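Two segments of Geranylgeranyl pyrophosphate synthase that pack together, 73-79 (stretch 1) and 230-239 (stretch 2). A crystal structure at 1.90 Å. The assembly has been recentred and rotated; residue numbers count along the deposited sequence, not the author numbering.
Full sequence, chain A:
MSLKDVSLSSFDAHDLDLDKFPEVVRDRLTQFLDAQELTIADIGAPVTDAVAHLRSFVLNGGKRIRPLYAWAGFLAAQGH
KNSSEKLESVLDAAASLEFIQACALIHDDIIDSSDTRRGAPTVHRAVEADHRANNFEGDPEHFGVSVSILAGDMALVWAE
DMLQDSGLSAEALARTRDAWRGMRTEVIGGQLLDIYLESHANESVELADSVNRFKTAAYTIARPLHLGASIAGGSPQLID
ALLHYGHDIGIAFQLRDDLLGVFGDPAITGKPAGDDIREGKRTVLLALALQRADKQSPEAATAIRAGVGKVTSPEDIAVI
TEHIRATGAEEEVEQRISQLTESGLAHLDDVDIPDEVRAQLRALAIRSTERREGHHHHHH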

# COMPACT_ATOMS: atom_id res chain seq x y z
N GLY A 73 -1.95 24.53 5.83
CA GLY A 73 -0.67 24.49 6.57
C GLY A 73 0.47 25.18 5.85
O GLY A 73 1.28 25.92 6.45
N PHE A 74 0.52 24.97 4.54
CA PHE A 74 1.51 25.67 3.69
C PHE A 74 1.29 27.18 3.76
O PHE A 74 2.25 27.94 3.96
N LEU A 75 0.05 27.62 3.61
CA LEU A 75 -0.24 29.05 3.63
C LEU A 75 0.04 29.66 5.02
O LEU A 75 0.55 30.77 5.11
N ALA A 76 -0.32 28.94 6.07
CA ALA A 76 -0.06 29.40 7.44
C ALA A 76 1.44 29.66 7.70
O ALA A 76 1.80 30.63 8.39
N ALA A 77 2.31 28.81 7.14
CA ALA A 77 3.76 28.89 7.33
C ALA A 77 4.43 29.80 6.34
O ALA A 77 5.53 30.29 6.55
N GLN A 78 3.80 29.98 5.19
CA GLN A 78 4.48 30.63 4.08
C GLN A 78 4.35 32.11 4.35
O GLN A 78 5.14 32.90 3.84
N GLY A 79 3.37 32.47 5.18
CA GLY A 79 3.14 33.86 5.60
C GLY A 79 2.91 34.82 4.43
O GLY A 79 2.45 34.42 3.35
N SER A 230 5.59 21.94 6.75
CA SER A 230 6.97 21.49 6.52
C SER A 230 7.43 21.84 5.11
O SER A 230 8.56 22.26 4.91
N ILE A 231 6.53 21.71 4.14
CA ILE A 231 6.88 22.07 2.73
C ILE A 231 7.30 23.54 2.66
O ILE A 231 8.30 23.89 1.98
N ALA A 232 6.59 24.38 3.42
CA ALA A 232 6.84 25.84 3.46
C ALA A 232 7.99 26.23 4.38
O ALA A 232 8.39 27.39 4.39
N GLY A 233 8.55 25.27 5.11
CA GLY A 233 9.71 25.57 5.96
C GLY A 233 9.26 26.21 7.26
O GLY A 233 10.02 26.97 7.88
N GLY A 234 8.04 25.88 7.69
CA GLY A 234 7.43 26.44 8.93
C GLY A 234 8.24 26.15 10.19
O GLY A 234 8.92 25.10 10.31
N SER A 235 8.21 27.11 11.12
CA SER A 235 8.98 27.00 12.35
C SER A 235 8.41 25.91 13.26
O SER A 235 7.27 25.48 13.08
N PRO A 236 9.21 25.46 14.24
CA PRO A 236 8.67 24.48 15.20
C PRO A 236 7.51 25.03 16.01
O PRO A 236 6.61 24.27 16.35
N GLN A 237 7.49 26.34 16.27
CA GLN A 237 6.40 26.99 17.01
C GLN A 237 5.10 26.99 16.25
O GLN A 237 4.04 26.72 16.79
N LEU A 238 5.19 27.29 14.96
CA LEU A 238 4.02 27.29 14.11
C LEU A 238 3.51 25.85 13.94
O LEU A 238 2.32 25.59 14.09
N ILE A 239 4.41 24.92 13.65
CA ILE A 239 4.01 23.52 13.51
C ILE A 239 3.35 23.01 14.80
O ILE A 239 2.37 22.25 14.77

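The last turns of the helix that ends at Gln78 pack against the turn and helix start of residues 230-239 through a small, apolar contact that buries 312 Å², both sides summed. No hydrogen bond crosses between the stretches, so the fit rests on the shapes of the side chains, and two alanines account for much of it.

Ala232 has the largest covered area, and its CA-to-CB bond points toward the helix of stretch 1. Its methyl group meets three residues there: Ala232 CB lies 3.5 Å from Phe74 CD1, 3.6 Å from Ala77 CB and 4.0 Å from the backbone N of Gln78. The short side chain lets the backbones come close, with the CA atoms of Phe74 and Ala232 only 5.3 Å apart.

Ala77 is the counterpart on the first stretch, and its CA-to-CB bond also points toward its partner. Besides Ala232, this methyl touches Gly234, whose CA is 3.7 Å from Ala77 CB, and Leu238, whose CD2 approaches Ala77 CB to 3.3 Å. Here the chains are closer still, with 4.7 Å between the CA atoms of Ala77 and Gly234. The absence of a side chain at Gly234 matters, because a CB built there would point toward stretch 1 and fall 3.0 Å from Ala77 CB, a tight approach.

Larger side chains extend the contact from this centre. The CA-to-CB bond of Phe74 points sideways, but with chi1 trans (t) and chi2 at 82° its ring comes nearer to stretch 2. Phe74 CD1 reaches Ala232 CB and also lies 4.0 Å from Ile231 CG2; both groups meet the ring obliquely. The CA-to-CB bond of Leu238 points toward stretch 1, and its rotamer is t, p. In addition to its approach to Ala77, Leu238 CD2 lies 4.0 Å from the backbone C of Ala76, while Leu238 CD1 is 4.5 Å from Ala76 CB.

The side-chain hydrogen bonds do not cross the contact: those within the pair of stretches lie in stretch 2, and Gln78 OE1 and Ser230 OG are bonded elsewhere in the structure. Ser235, at the N-cap position with chi1 in the p well, accepts a capping hydrogen bond at Ser235 OG from Leu238 N (3.1 Å), satisfying a backbone amide in the first turn of the helix that carries Leu238. Ser235 OG also donates a weak hydrogen bond to Gln237 OE1 at 3.4 Å. Gln78 contributes little to the contact: Gln78 CB is 4.2 Å from Ala232 CB, but the end of the side chain leads away.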

# COMPACT_ATOMS: atom_id res chain seq x y z
CB PHE A 74 1.39 25.16 2.24
CG PHE A 74 2.30 25.87 1.27
CD1 PHE A 74 3.64 25.50 1.15
CD2 PHE A 74 1.81 26.91 0.47
CE1 PHE A 74 4.50 26.16 0.27
CE2 PHE A 74 2.64 27.58 -0.42
CZ PHE A 74 4.00 27.21 -0.51
CB LEU A 75 -1.68 29.33 3.22
CG LEU A 75 -2.05 28.98 1.77
CD1 LEU A 75 -3.53 29.27 1.57
CD2 LEU A 75 -1.18 29.75 0.75
CB ALA A 76 -0.65 28.42 8.48
CB ALA A 77 4.38 27.51 7.20
CB GLN A 78 3.87 30.22 2.75
CG GLN A 78 4.83 30.37 1.59
CD GLN A 78 4.19 31.01 0.38
OE1 GLN A 78 4.78 31.04 -0.70
NE2 GLN A 78 2.98 31.54 0.55
CB SER A 230 7.07 19.96 6.73
OG SER A 230 6.93 19.69 8.12
CB ILE A 231 5.73 21.75 1.77
CG1 ILE A 231 5.56 20.23 1.68
CG2 ILE A 231 5.99 22.34 0.32
CD1 ILE A 231 4.24 19.79 1.02
CB ALA A 232 5.56 26.59 3.88
CB SER A 235 8.95 28.35 13.10
OG SER A 235 7.64 28.54 13.62
CB PRO A 236 9.86 24.20 16.11
CG PRO A 236 11.05 24.44 15.23
CD PRO A 236 10.67 25.62 14.38
CB GLN A 237 6.78 28.44 17.40
CG GLN A 237 8.04 28.48 18.26
CD GLN A 237 9.33 28.05 17.52
OE1 GLN A 237 9.61 28.49 16.40
NE2 GLN A 237 10.13 27.18 18.17
CB LEU A 238 4.34 27.91 12.74
CG LEU A 238 3.14 27.64 11.81
CD1 LEU A 238 2.04 28.66 12.04
CD2 LEU A 238 3.56 27.65 10.40
CB ILE A 239 5.23 22.64 13.11
CG1 ILE A 239 5.60 22.93 11.64
CG2 ILE A 239 4.90 21.16 13.28
CD1 ILE A 239 6.90 22.21 11.12